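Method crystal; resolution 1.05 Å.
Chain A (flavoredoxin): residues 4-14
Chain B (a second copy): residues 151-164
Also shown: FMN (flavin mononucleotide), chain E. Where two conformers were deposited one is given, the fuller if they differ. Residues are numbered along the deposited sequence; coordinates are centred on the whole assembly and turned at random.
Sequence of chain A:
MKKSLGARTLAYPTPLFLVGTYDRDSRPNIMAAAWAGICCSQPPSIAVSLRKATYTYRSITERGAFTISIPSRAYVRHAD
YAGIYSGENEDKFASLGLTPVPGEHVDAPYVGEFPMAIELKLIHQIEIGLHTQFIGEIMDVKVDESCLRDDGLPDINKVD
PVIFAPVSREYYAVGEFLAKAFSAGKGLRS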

# COMPACT_ATOMS: atom_id res chain seq x y z
N SER A 4 14.30 -2.74 -18.17
CA SER A 4 13.37 -3.74 -17.71
C SER A 4 13.99 -4.61 -16.61
O SER A 4 15.09 -5.16 -16.79
N LEU A 5 13.33 -4.66 -15.48
CA LEU A 5 13.67 -5.54 -14.37
C LEU A 5 12.89 -6.85 -14.38
O LEU A 5 13.12 -7.71 -13.53
N GLY A 6 11.96 -7.03 -15.32
CA GLY A 6 11.20 -8.26 -15.43
C GLY A 6 9.99 -8.26 -14.48
O GLY A 6 9.58 -7.25 -13.94
N ALA A 7 9.43 -9.45 -14.32
CA ALA A 7 8.19 -9.62 -13.61
C ALA A 7 8.51 -9.81 -12.14
O ALA A 7 8.75 -10.93 -11.67
N ARG A 8 8.57 -8.75 -11.35
CA ARG A 8 8.92 -8.77 -9.98
C ARG A 8 7.88 -8.05 -9.15
O ARG A 8 7.22 -7.16 -9.63
N THR A 9 7.77 -8.43 -7.87
CA THR A 9 6.90 -7.76 -6.92
C THR A 9 7.57 -6.47 -6.45
O THR A 9 8.11 -6.40 -5.31
N LEU A 10 7.56 -5.48 -7.31
CA LEU A 10 8.31 -4.25 -7.12
C LEU A 10 7.40 -3.07 -7.34
O LEU A 10 6.97 -2.80 -8.45
N ALA A 11 7.12 -2.35 -6.28
CA ALA A 11 6.33 -1.14 -6.27
C ALA A 11 6.66 -0.37 -5.00
O ALA A 11 7.13 -0.98 -4.03
N TYR A 12 6.42 0.94 -5.00
CA TYR A 12 6.69 1.76 -3.83
C TYR A 12 5.56 2.78 -3.67
O TYR A 12 5.04 3.25 -4.70
N PRO A 13 5.23 3.18 -2.45
CA PRO A 13 5.61 2.53 -1.19
C PRO A 13 4.82 1.23 -1.05
O PRO A 13 3.80 1.04 -1.68
N THR A 14 5.31 0.37 -0.15
CA THR A 14 4.50 -0.72 0.42
C THR A 14 4.51 -0.55 1.93
O THR A 14 5.48 0.01 2.48
N ASP B 151 23.57 -3.26 -8.26
CA ASP B 151 23.06 -4.62 -8.39
C ASP B 151 21.83 -4.74 -9.28
O ASP B 151 21.25 -5.84 -9.49
N GLY B 152 21.40 -3.62 -9.87
CA GLY B 152 20.29 -3.62 -10.80
C GLY B 152 18.91 -3.43 -10.22
O GLY B 152 17.91 -3.37 -10.93
N LEU B 153 18.84 -3.28 -8.91
CA LEU B 153 17.59 -2.95 -8.27
C LEU B 153 17.44 -1.45 -8.07
O LEU B 153 18.41 -0.73 -8.03
N PRO B 154 16.23 -0.94 -7.91
CA PRO B 154 16.09 0.50 -7.75
C PRO B 154 16.56 1.03 -6.41
O PRO B 154 16.50 0.34 -5.40
N ASP B 155 16.99 2.28 -6.41
CA ASP B 155 17.23 3.12 -5.26
C ASP B 155 15.96 3.94 -5.01
O ASP B 155 15.67 4.84 -5.79
N ILE B 156 15.23 3.59 -3.95
CA ILE B 156 13.97 4.26 -3.72
C ILE B 156 14.11 5.77 -3.55
O ILE B 156 13.20 6.52 -3.92
N ASN B 157 15.21 6.26 -3.01
CA ASN B 157 15.35 7.72 -2.90
C ASN B 157 15.62 8.39 -4.25
O ASN B 157 15.29 9.58 -4.40
N LYS B 158 16.19 7.67 -5.22
CA LYS B 158 16.33 8.21 -6.57
C LYS B 158 15.02 8.15 -7.32
O LYS B 158 14.63 9.12 -8.01
N VAL B 159 14.29 7.03 -7.19
CA VAL B 159 12.92 6.98 -7.72
C VAL B 159 12.08 8.13 -7.15
O VAL B 159 11.33 8.83 -7.86
N ASP B 160 12.20 8.30 -5.84
CA ASP B 160 11.58 9.38 -5.12
C ASP B 160 10.05 9.37 -5.24
O ASP B 160 9.42 10.38 -5.57
N PRO B 161 9.43 8.25 -4.92
CA PRO B 161 7.98 8.10 -5.09
C PRO B 161 7.16 8.89 -4.08
O PRO B 161 7.62 9.24 -2.99
N VAL B 162 5.93 9.20 -4.46
CA VAL B 162 5.03 9.93 -3.59
C VAL B 162 4.22 8.97 -2.73
O VAL B 162 3.73 7.93 -3.19
N ILE B 163 4.02 9.36 -1.50
CA ILE B 163 3.19 8.72 -0.53
C ILE B 163 1.91 9.52 -0.31
O ILE B 163 1.99 10.74 -0.15
N PHE B 164 0.74 8.88 -0.24
CA PHE B 164 -0.50 9.54 0.08
C PHE B 164 -0.90 9.30 1.54
O PHE B 164 -0.84 8.16 2.02

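What anchors chain A against chain B? A:Tyr12 has the largest area covered by the other stretch, its CB pointing toward the other stretch and chi1 in m (-53°), which lays the ring along the loop and helix of chain B. B:Ile156, extended with both chi angles t, covers one face: its CG1 lies 4.0 Å from the ring centroid, a CH-pi contact, and its CD1 is 3.6 Å from A:Tyr12 CD1. B:Pro154 meets the ring edge, with CB 3.2 Å from A:Tyr12 OH. At the root of the side chain, A:Tyr12 CB packs 3.8 Å from B:Pro161 CG.

How do the leucines reach B:Pro154? Both point toward chain B by different rotamers. A:Leu5 (m, p) brings CD2 to 3.8 Å from B:Pro154 CD and 3.6 Å from B:Gly152 O; A:Leu10 (t, p) sets CD2 3.9 Å from B:Pro154 CG. The proline ring thus meets two leucines and the tyrosine.

Where does A:Arg8 place its guanidinium? A:Arg8 takes an m, t, t chain, and A:Arg8 NE donates to A:Leu5 O at 2.8 Å within its own stretch. One guanidinium face lies against B:Leu153, whose CD2 is 4.2 Å from A:Arg8 NH1. B:Leu153 CB points sideways, but its m, t rotamer brings the end nearer. No hydrogen bond joins the stretches.

What happens at the helix and beyond it? B:Asp155 points away and caps the helix: in t, its OD2 accepts weak bonds from B:Asn157 N (2.9 Å) and B:Lys158 N (3.4 Å). Beyond the helix, A:Pro13, which follows a cis peptide bond, places CG 4.1 Å from B:Ile163 CG1. B:Phe164 CB points sideways and the end of its side chain leads away from chain A, one ring face meeting the flavin methyl, with B:Phe164 CE1 3.6 Å from FMN C7M.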

# COMPACT_ATOMS: atom_id res chain seq x y z
CB SER A 4 12.95 -4.62 -18.89
OG SER A 4 12.41 -5.84 -18.44
CB LEU A 5 13.50 -4.80 -13.03
CG LEU A 5 14.65 -3.92 -12.61
CD1 LEU A 5 15.09 -2.89 -13.65
CD2 LEU A 5 14.37 -3.22 -11.28
CB ALA A 7 7.44 -10.79 -14.21
CB ARG A 8 10.25 -8.06 -9.75
CG ARG A 8 11.43 -8.51 -10.56
CD ARG A 8 12.64 -7.64 -10.11
NE ARG A 8 13.83 -8.19 -10.82
CZ ARG A 8 14.72 -9.01 -10.30
NH1 ARG A 8 14.69 -9.45 -9.06
NH2 ARG A 8 15.75 -9.47 -11.01
CB THR A 9 6.54 -8.65 -5.71
OG1 THR A 9 7.77 -9.12 -5.11
CG2 THR A 9 5.72 -9.82 -6.14
CB LEU A 10 9.48 -4.23 -8.04
CG LEU A 10 10.56 -3.22 -7.91
CD1 LEU A 10 11.04 -3.00 -6.49
CD2 LEU A 10 11.76 -3.65 -8.82
CB ALA A 11 4.85 -1.42 -6.35
CB TYR A 12 7.93 2.60 -3.96
CG TYR A 12 9.18 1.89 -4.35
CD1 TYR A 12 9.72 0.85 -3.56
CD2 TYR A 12 9.85 2.22 -5.50
CE1 TYR A 12 10.86 0.20 -3.92
CE2 TYR A 12 11.03 1.58 -5.84
CZ TYR A 12 11.54 0.58 -5.07
OH TYR A 12 12.70 -0.06 -5.44
CB PRO A 13 5.13 3.53 -0.13
CG PRO A 13 3.90 4.09 -0.77
CD PRO A 13 4.27 4.28 -2.21
CB THR A 14 4.93 -2.15 -0.01
OG1 THR A 14 6.10 -2.56 0.70
CG2 THR A 14 5.18 -2.19 -1.52
CB ASP B 151 22.71 -5.11 -6.99
CG ASP B 151 21.53 -4.44 -6.33
OD1 ASP B 151 21.00 -3.44 -6.77
OD2 ASP B 151 21.11 -4.92 -5.24
CB LEU B 153 17.51 -3.68 -6.93
CG LEU B 153 17.47 -5.21 -7.05
CD1 LEU B 153 17.37 -5.79 -5.64
CD2 LEU B 153 16.34 -5.75 -7.88
CB PRO B 154 14.57 0.75 -7.89
CG PRO B 154 14.03 -0.54 -8.45
CD PRO B 154 14.93 -1.62 -7.88
CB ASP B 155 18.42 4.04 -5.51
CG ASP B 155 18.77 4.90 -4.35
OD1 ASP B 155 19.99 5.23 -4.27
OD2 ASP B 155 17.92 5.23 -3.53
CB ILE B 156 13.26 3.66 -2.46
CG1 ILE B 156 11.80 4.09 -2.40
CG2 ILE B 156 14.05 3.94 -1.21
CD1 ILE B 156 11.05 3.35 -1.34
CB ASN B 157 16.49 8.04 -1.94
CG ASN B 157 16.21 7.76 -0.51
OD1 ASN B 157 17.05 7.10 0.14
ND2 ASN B 157 15.04 8.20 0.01
CB LYS B 158 17.43 7.47 -7.35
CG LYS B 158 18.82 7.77 -6.77
CD LYS B 158 19.89 6.96 -7.47
CE LYS B 158 21.31 7.46 -7.24
NZ LYS B 158 22.20 6.79 -8.25
CB VAL B 159 12.27 5.62 -7.47
CG1 VAL B 159 10.83 5.60 -7.91
CG2 VAL B 159 13.05 4.53 -8.20
CB ASP B 160 12.15 10.72 -5.62
CG ASP B 160 11.77 11.88 -4.77
OD1 ASP B 160 11.48 12.98 -5.32
OD2 ASP B 160 11.78 11.73 -3.51
CB PRO B 161 7.78 6.59 -4.83
CG PRO B 161 8.83 6.25 -3.81
CD PRO B 161 10.02 7.07 -4.23
CB VAL B 162 4.09 10.81 -4.42
CG1 VAL B 162 3.07 11.57 -3.62
CG2 VAL B 162 4.84 11.81 -5.30
CB ILE B 163 3.88 8.55 0.88
CG1 ILE B 163 5.16 7.70 0.72
CG2 ILE B 163 3.04 8.01 1.95
CD1 ILE B 163 6.06 8.00 1.91
CB PHE B 164 -1.61 9.10 -0.86
CG PHE B 164 -3.00 9.61 -0.58
CD1 PHE B 164 -3.24 11.00 -0.57
CD2 PHE B 164 -4.05 8.79 -0.33
CE1 PHE B 164 -4.50 11.49 -0.37
CE2 PHE B 164 -5.32 9.26 -0.18
CZ PHE B 164 -5.56 10.63 -0.17
N1 FMN E . -10.40 6.45 -7.43
C2 FMN E . -10.58 5.09 -7.39
O2 FMN E . -11.54 4.57 -7.98
N3 FMN E . -9.69 4.32 -6.66
C4 FMN E . -8.64 4.80 -5.91
O4 FMN E . -7.89 4.02 -5.28
C4A FMN E . -8.48 6.21 -5.91
N5 FMN E . -7.49 6.77 -5.16
C5A FMN E . -7.29 8.11 -5.33
C6 FMN E . -6.25 8.72 -4.57
C7 FMN E . -5.92 10.06 -4.69
C7M FMN E . -4.84 10.70 -3.85
C8 FMN E . -6.65 10.84 -5.66
C8M FMN E . -6.25 12.29 -5.88
C9 FMN E . -7.72 10.28 -6.34
C9A FMN E . -8.05 8.94 -6.21
N10 FMN E . -9.14 8.32 -6.86
C10 FMN E . -9.33 6.97 -6.77
C1' FMN E . -10.04 9.14 -7.72
C2' FMN E . -9.74 8.98 -9.21
O2' FMN E . -8.35 9.12 -9.51
C3' FMN E . -10.52 10.06 -9.97
O3' FMN E . -11.92 9.72 -9.86
C4' FMN E . -10.12 10.20 -11.44
O4' FMN E . -10.68 11.47 -11.88
C5' FMN E . -10.63 9.10 -12.31
O5' FMN E . -10.19 9.39 -13.68
P FMN E . -10.85 8.65 -14.94
O1P FMN E . -12.36 8.93 -14.93
O2P FMN E . -10.59 7.16 -14.87
O3P FMN E . -10.13 9.34 -16.08